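PDB 2ZZJ: glucuronan lyase A from Trichoderma reesei, which acts as an endo-type polysaccharide lyase, probably cleaving beta-1,4-linked glucuronan, and binds a calcium ion. Local coordinates for residues E67-F72 and T228-V233; V154-K159 and F168-D173. One frame throughout, in Å; residues are numbered along the deposited sequence.

Interaction 1 (E67-F72 and T228-V233)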
loop_
_atom_site.group_PDB
_atom_site.type_symbol
_atom_site.label_atom_id
_atom_site.label_comp_id
_atom_site.label_asym_id
_atom_site.label_seq_id
_atom_site.Cartn_x
_atom_site.Cartn_y
_atom_site.Cartn_z
ATOM N N GLU A 67 -0.115 7.793 -16.385
ATOM C CA GLU A 67 0.846 8.113 -15.339
ATOM C C GLU A 67 0.014 8.711 -14.229
ATOM O O GLU A 67 -0.952 9.457 -14.504
ATOM C CB GLU A 67 1.872 9.155 -15.817
ATOM C CG GLU A 67 2.895 9.527 -14.704
ATOM C CD GLU A 67 3.579 10.905 -14.879
ATOM O OE1 GLU A 67 4.775 11.020 -14.519
ATOM O OE2 GLU A 67 2.944 11.867 -15.359
ATOM N N GLN A 68 0.347 8.359 -12.981
ATOM C CA GLN A 68 -0.298 8.988 -11.816
ATOM C C GLN A 68 0.744 9.211 -10.718
ATOM O O GLN A 68 1.738 8.490 -10.661
ATOM C CB GLN A 68 -1.396 8.084 -11.285
ATOM C CG GLN A 68 -2.629 7.882 -12.224
ATOM C CD GLN A 68 -3.573 9.081 -12.218
ATOM O OE1 GLN A 68 -4.478 9.184 -11.386
ATOM N NE2 GLN A 68 -3.377 9.977 -13.162
ATOM N N PHE A 69 0.488 10.192 -9.843
ATOM C CA PHE A 69 1.247 10.353 -8.598
ATOM C C PHE A 69 0.326 9.925 -7.445
ATOM O O PHE A 69 -0.902 10.149 -7.486
ATOM C CB PHE A 69 1.639 11.817 -8.375
ATOM C CG PHE A 69 2.776 12.311 -9.271
ATOM C CD1 PHE A 69 4.071 12.436 -8.777
ATOM C CD2 PHE A 69 2.534 12.657 -10.601
ATOM C CE1 PHE A 69 5.096 12.927 -9.581
ATOM C CE2 PHE A 69 3.568 13.148 -11.414
ATOM C CZ PHE A 69 4.835 13.269 -10.905
ATOM N N TYR A 70 0.927 9.336 -6.412
ATOM C CA TYR A 70 0.222 8.950 -5.180
ATOM C C TYR A 70 1.062 9.450 -4.007
ATOM O O TYR A 70 2.286 9.339 -4.039
ATOM C CB TYR A 70 0.146 7.417 -5.081
ATOM C CG TYR A 70 -0.502 6.825 -6.313
ATOM C CD1 TYR A 70 -1.896 6.613 -6.367
ATOM C CD2 TYR A 70 0.255 6.551 -7.452
ATOM C CE1 TYR A 70 -2.501 6.100 -7.548
ATOM C CE2 TYR A 70 -0.353 6.052 -8.619
ATOM C CZ TYR A 70 -1.711 5.818 -8.632
ATOM O OH TYR A 70 -2.298 5.330 -9.771
ATOM N N GLY A 71 0.417 9.962 -2.967
ATOM C CA GLY A 71 1.139 10.436 -1.783
ATOM C C GLY A 71 0.355 10.000 -0.547
ATOM O O GLY A 71 -0.894 9.967 -0.566
ATOM N N PHE A 72 1.055 9.675 0.526
ATOM C CA PHE A 72 0.392 9.487 1.836
ATOM C C PHE A 72 1.389 9.652 2.940
ATOM O O PHE A 72 2.621 9.517 2.713
ATOM C CB PHE A 72 -0.318 8.153 1.967
ATOM C CG PHE A 72 0.591 6.949 1.821
ATOM C CD1 PHE A 72 1.034 6.271 2.950
ATOM C CD2 PHE A 72 0.985 6.507 0.552
ATOM C CE1 PHE A 72 1.881 5.128 2.828
ATOM C CE2 PHE A 72 1.825 5.388 0.412
ATOM C CZ PHE A 72 2.274 4.707 1.547
ATOM N N THR A 228 -1.822 14.365 -10.656
ATOM C CA THR A 228 -1.029 14.324 -11.885
ATOM C C THR A 228 0.325 14.992 -11.763
ATOM O O THR A 228 1.118 14.933 -12.691
ATOM C CB THR A 228 -1.801 14.922 -13.091
ATOM O OG1 THR A 228 -2.088 16.284 -12.837
ATOM C CG2 THR A 228 -3.133 14.188 -13.285
ATOM N N THR A 229 0.599 15.604 -10.610
ATOM C CA THR A 229 1.924 16.202 -10.343
ATOM C C THR A 229 2.415 15.773 -8.960
ATOM O O THR A 229 1.614 15.314 -8.135
ATOM C CB THR A 229 1.887 17.747 -10.441
ATOM O OG1 THR A 229 1.177 18.319 -9.322
ATOM C CG2 THR A 229 1.188 18.180 -11.750
ATOM N N PHE A 230 3.713 15.940 -8.707
ATOM C CA PHE A 230 4.268 15.708 -7.371
ATOM C C PHE A 230 3.606 16.618 -6.328
ATOM O O PHE A 230 3.186 16.152 -5.239
ATOM C CB PHE A 230 5.803 15.961 -7.428
ATOM C CG PHE A 230 6.527 15.652 -6.140
ATOM C CD1 PHE A 230 7.158 14.426 -5.942
ATOM C CD2 PHE A 230 6.607 16.616 -5.125
ATOM C CE1 PHE A 230 7.823 14.146 -4.714
ATOM C CE2 PHE A 230 7.292 16.361 -3.919
ATOM C CZ PHE A 230 7.889 15.100 -3.707
ATOM N N ALA A 231 3.531 17.928 -6.621
ATOM C CA ALA A 231 2.952 18.868 -5.647
ATOM C C ALA A 231 1.490 18.518 -5.309
ATOM O O ALA A 231 1.034 18.815 -4.203
ATOM C CB ALA A 231 3.038 20.327 -6.141
ATOM N N ASP A 232 0.757 17.940 -6.263
ATOM C CA ASP A 232 -0.632 17.542 -5.977
ATOM C C ASP A 232 -0.712 16.566 -4.801
ATOM O O ASP A 232 -1.649 16.623 -3.998
ATOM C CB ASP A 232 -1.272 16.846 -7.169
ATOM C CG ASP A 232 -1.738 17.792 -8.212
ATOM O OD1 ASP A 232 -2.127 18.921 -7.872
ATOM O OD2 ASP A 232 -1.785 17.365 -9.367
ATOM N N VAL A 233 0.275 15.681 -4.697
ATOM C CA VAL A 233 0.193 14.570 -3.721
ATOM C C VAL A 233 1.189 14.596 -2.581
ATOM O O VAL A 233 1.092 13.794 -1.667
ATOM C CB VAL A 233 0.253 13.179 -4.407
ATOM C CG1 VAL A 233 -0.701 13.129 -5.576
ATOM C CG2 VAL A 233 1.690 12.804 -4.854
HETATM O O HOH W 1 0.555 12.580 -14.459
#

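Interaction 2 (V154-K159 and F168-D173)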
loop_
_atom_site.group_PDB
_atom_site.type_symbol
_atom_site.label_atom_id
_atom_site.label_comp_id
_atom_site.label_asym_id
_atom_site.label_seq_id
_atom_site.Cartn_x
_atom_site.Cartn_y
_atom_site.Cartn_z
ATOM N N VAL A 154 5.376 9.425 1.847
ATOM C CA VAL A 154 5.707 8.577 0.703
ATOM C C VAL A 154 5.053 9.204 -0.515
ATOM O O VAL A 154 3.867 9.599 -0.456
ATOM C CB VAL A 154 5.165 7.118 0.871
ATOM C CG1 VAL A 154 5.379 6.292 -0.412
ATOM C CG2 VAL A 154 5.816 6.413 2.074
ATOM N N VAL A 155 5.840 9.354 -1.584
ATOM C CA VAL A 155 5.302 9.787 -2.869
ATOM C C VAL A 155 5.736 8.765 -3.920
ATOM O O VAL A 155 6.933 8.353 -3.948
ATOM C CB VAL A 155 5.736 11.206 -3.272
ATOM C CG1 VAL A 155 5.170 11.561 -4.682
ATOM C CG2 VAL A 155 5.292 12.265 -2.230
ATOM N N LEU A 156 4.771 8.329 -4.734
ATOM C CA LEU A 156 5.049 7.444 -5.859
ATOM C C LEU A 156 4.743 8.189 -7.145
ATOM O O LEU A 156 3.726 8.882 -7.255
ATOM C CB LEU A 156 4.183 6.178 -5.817
ATOM C CG LEU A 156 3.978 5.477 -4.465
ATOM C CD1 LEU A 156 2.956 4.332 -4.614
ATOM C CD2 LEU A 156 5.265 4.939 -3.995
ATOM N N GLN A 157 5.626 8.075 -8.126
ATOM C CA GLN A 157 5.260 8.522 -9.480
ATOM C C GLN A 157 5.364 7.305 -10.367
ATOM O O GLN A 157 6.449 6.769 -10.513
ATOM C CB GLN A 157 6.213 9.603 -9.955
ATOM C CG GLN A 157 5.949 10.017 -11.408
ATOM C CD GLN A 157 6.980 10.978 -11.944
ATOM O OE1 GLN A 157 7.979 11.268 -11.289
ATOM N NE2 GLN A 157 6.747 11.467 -13.165
ATOM N N ILE A 158 4.248 6.844 -10.915
ATOM C CA ILE A 158 4.262 5.595 -11.642
ATOM C C ILE A 158 3.585 5.791 -12.984
ATOM O O ILE A 158 2.435 6.236 -13.025
ATOM C CB ILE A 158 3.592 4.422 -10.859
ATOM C CG1 ILE A 158 4.284 4.215 -9.498
ATOM C CG2 ILE A 158 3.705 3.094 -11.660
ATOM C CD1 ILE A 158 3.624 3.213 -8.588
ATOM N N LYS A 159 4.267 5.408 -14.072
ATOM C CA LYS A 159 3.568 5.277 -15.358
ATOM C C LYS A 159 3.217 3.802 -15.517
ATOM O O LYS A 159 4.116 2.950 -15.594
ATOM C CB LYS A 159 4.440 5.761 -16.508
ATOM C CG LYS A 159 3.826 5.556 -17.881
ATOM C CD LYS A 159 4.842 5.979 -18.953
ATOM C CE LYS A 159 4.358 5.636 -20.370
ATOM N NZ LYS A 159 3.057 6.298 -20.695
ATOM N N PHE A 168 8.889 3.817 -12.509
ATOM C CA PHE A 168 8.518 3.486 -11.134
ATOM C C PHE A 168 9.471 4.250 -10.230
ATOM O O PHE A 168 10.658 3.949 -10.134
ATOM C CB PHE A 168 8.597 1.965 -10.971
ATOM C CG PHE A 168 8.179 1.437 -9.607
ATOM C CD1 PHE A 168 6.836 1.206 -9.317
ATOM C CD2 PHE A 168 9.134 1.083 -8.673
ATOM C CE1 PHE A 168 6.439 0.672 -8.076
ATOM C CE2 PHE A 168 8.745 0.544 -7.429
ATOM C CZ PHE A 168 7.396 0.365 -7.136
ATOM N N LYS A 169 8.949 5.316 -9.620
ATOM C CA LYS A 169 9.758 6.257 -8.864
ATOM C C LYS A 169 9.131 6.441 -7.489
ATOM O O LYS A 169 7.913 6.519 -7.394
ATOM C CB LYS A 169 9.801 7.605 -9.600
ATOM C CG LYS A 169 10.336 7.460 -11.030
ATOM C CD LYS A 169 10.168 8.720 -11.885
ATOM C CE LYS A 169 10.998 9.874 -11.361
ATOM N NZ LYS A 169 10.887 11.077 -12.298
ATOM N N ILE A 170 9.967 6.494 -6.449
ATOM C CA ILE A 170 9.500 6.603 -5.057
ATOM C C ILE A 170 10.360 7.611 -4.287
ATOM O O ILE A 170 11.599 7.595 -4.381
ATOM C CB ILE A 170 9.581 5.239 -4.329
ATOM C CG1 ILE A 170 8.778 4.159 -5.073
ATOM C CG2 ILE A 170 9.123 5.367 -2.832
ATOM C CD1 ILE A 170 8.800 2.748 -4.433
ATOM N N TRP A 171 9.694 8.465 -3.501
ATOM C CA TRP A 171 10.319 9.416 -2.601
ATOM C C TRP A 171 9.916 9.022 -1.184
ATOM O O TRP A 171 8.757 8.584 -0.957
ATOM C CB TRP A 171 9.796 10.838 -2.835
ATOM C CG TRP A 171 10.350 11.546 -4.019
ATOM C CD1 TRP A 171 11.321 12.527 -4.018
ATOM C CD2 TRP A 171 9.968 11.360 -5.377
ATOM N NE1 TRP A 171 11.558 12.949 -5.307
ATOM C CE2 TRP A 171 10.737 12.263 -6.159
ATOM C CE3 TRP A 171 9.025 10.548 -6.015
ATOM C CZ2 TRP A 171 10.602 12.355 -7.550
ATOM C CZ3 TRP A 171 8.879 10.652 -7.420
ATOM C CH2 TRP A 171 9.685 11.532 -8.161
ATOM N N PHE A 172 10.844 9.183 -0.242
ATOM C CA PHE A 172 10.573 8.904 1.183
ATOM C C PHE A 172 11.075 10.104 1.990
ATOM O O PHE A 172 12.248 10.499 1.853
ATOM C CB PHE A 172 11.285 7.625 1.628
ATOM C CG PHE A 172 10.970 7.209 3.044
ATOM C CD1 PHE A 172 9.808 6.481 3.332
ATOM C CD2 PHE A 172 11.836 7.537 4.093
ATOM C CE1 PHE A 172 9.521 6.104 4.661
ATOM C CE2 PHE A 172 11.560 7.164 5.399
ATOM C CZ PHE A 172 10.405 6.447 5.688
ATOM N N ASP A 173 10.204 10.697 2.788
ATOM C CA ASP A 173 10.546 11.875 3.593
ATOM C C ASP A 173 11.269 12.969 2.794
ATOM O O ASP A 173 12.250 13.568 3.265
ATOM C CB ASP A 173 11.338 11.478 4.855
ATOM C CG ASP A 173 10.507 10.646 5.815
ATOM O OD1 ASP A 173 9.314 10.432 5.518
ATOM O OD2 ASP A 173 11.003 10.241 6.878
#

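Interaction 1 (E67-F72 and T228-V233)
Phe69 holds CG anti to its own carbonyl carbon, beside the backbone N (chi1 -75°), on a CB bond that points toward residues 228-233, and Val233 answers with CG1 beside its backbone N and CG2 between that N and the carbonyl carbon (chi1 -48°). What covers the ring is backbone: Thr229 C and Phe230 N both lie 3.4 Å above the Phe69 plane, over its centre, so the peptide unit joining Thr229 to Phe230 rests on one face. At the CE1 corner of the Phe69 ring, Phe230 CB comes to 3.8 Å from that atom. Thr228 O approaches Phe69 CE2 obliquely, at 3.3 Å.

Val233 uses both methyls. CG2 meets Phe69 CB at 3.7 Å, and CG1 sits 3.5 Å from Phe69 O. Farther along the strand, Gly71 CA makes a C-H...O contact of 3.4 Å to Val233 O, nearly straight at 168°, and a beta carbon on Gly71 would collide with that oxygen.

No direct hydrogen bond crosses the contact. A water lies 2.7 Å from Glu67 OE2 and 3.0 Å from Thr228 O, able to donate to each, though it has more acceptors around it than protons; Glu67 OE1 bonds Tyr167 and comes very close to Gln157. The short helical turn holds its own shape through a capping box, Asp232 N to Thr229 OG1 and, weakly, Thr229 N to Asp232 OD2.

Strand 66-76 runs between strands 216-227 and 152-160, bonded by backbone to both. On leaving strand 216-227 the chain folds back over one face of this sheet, where Phe230 and Val233 also touch Val155. On the other face the Tyr70 ring meets Phe92 edge-to-face and also Phe195, both of the second sheet.

Interaction 2 (V154-K159 and F168-D173)
Val155 O is gripped by two groups of the partner strand: Trp171 N donates to it at 2.8 Å, nearly straight (169°) and in the carbonyl plane, and Ile170 CA adds a C-H...O contact at 3.3 Å. The same oxygen lies at the edge of the indole, 3.7 Å from Trp171 CE3. Val155 with Trp171 and Gln157 with Lys169 are the hydrogen-bonded pairs of this antiparallel hairpin, each closed by two backbone bonds.

Their side chains share one face of the sheet. Gln157 and Lys169 lie side by side, pointing the same way; the glutamine is extended, whereas the lysine bends at chi3 (65°), which turns CE back toward the amide, and NZ follows on an extended chi4. Lys169 NZ donates to Gln157 OE1 at 3.1 Å, from 41° above the carbonyl plane. That oxygen also lies in plane at the indole edge, 3.6 Å from Trp171 CH2. An alanine in place of this lysine would probably leave Gln157 OE1 without its ammonium donor and open a gap beside the amide.

The opposite face is apolar. Leu156 CD2 packs on Ile170 CG1 at 3.8 Å, and the Ile158 and Phe168 side chains lie side by side, Ile158 CD1 to Phe168 CE1 3.8 Å. Phe168, Ile170 and Phe172 go on to touch strand 118-126 of the other sheet, so this is the side that fills the interior of the jelly-roll sandwich.

On the face of Gln157 and Lys169, Gln157 NE2 makes a probable, unusually short contact with Glu67 OE1, and Lys169 NZ has a second, weak bond to Tyr181. If that short contact is a true hydrogen bond, the amide would probably be polarised between carboxylate and ammonium.

In the fold
Interactions 1 and 2 have centres about 8 Å apart and meet in one antiparallel sheet, where strands 66-76 and 152-160 are neighbours. Along the chain, 67-72 comes first, then the hairpin of 154-159 and 168-173, then 228-233, so interaction 2 is nested within the loop that interaction 1 closes. The helical turn lies on the face of the hairpin that carries Gln157 and Trp171: Phe69 packs against Gln157, and the rings of Phe230 and Trp171 meet edge-to-face. Together they join the C-terminal tail to three strands of the jelly roll; the calcium lies about 13 Å from Gly71, so this joint is packing away from the metal site.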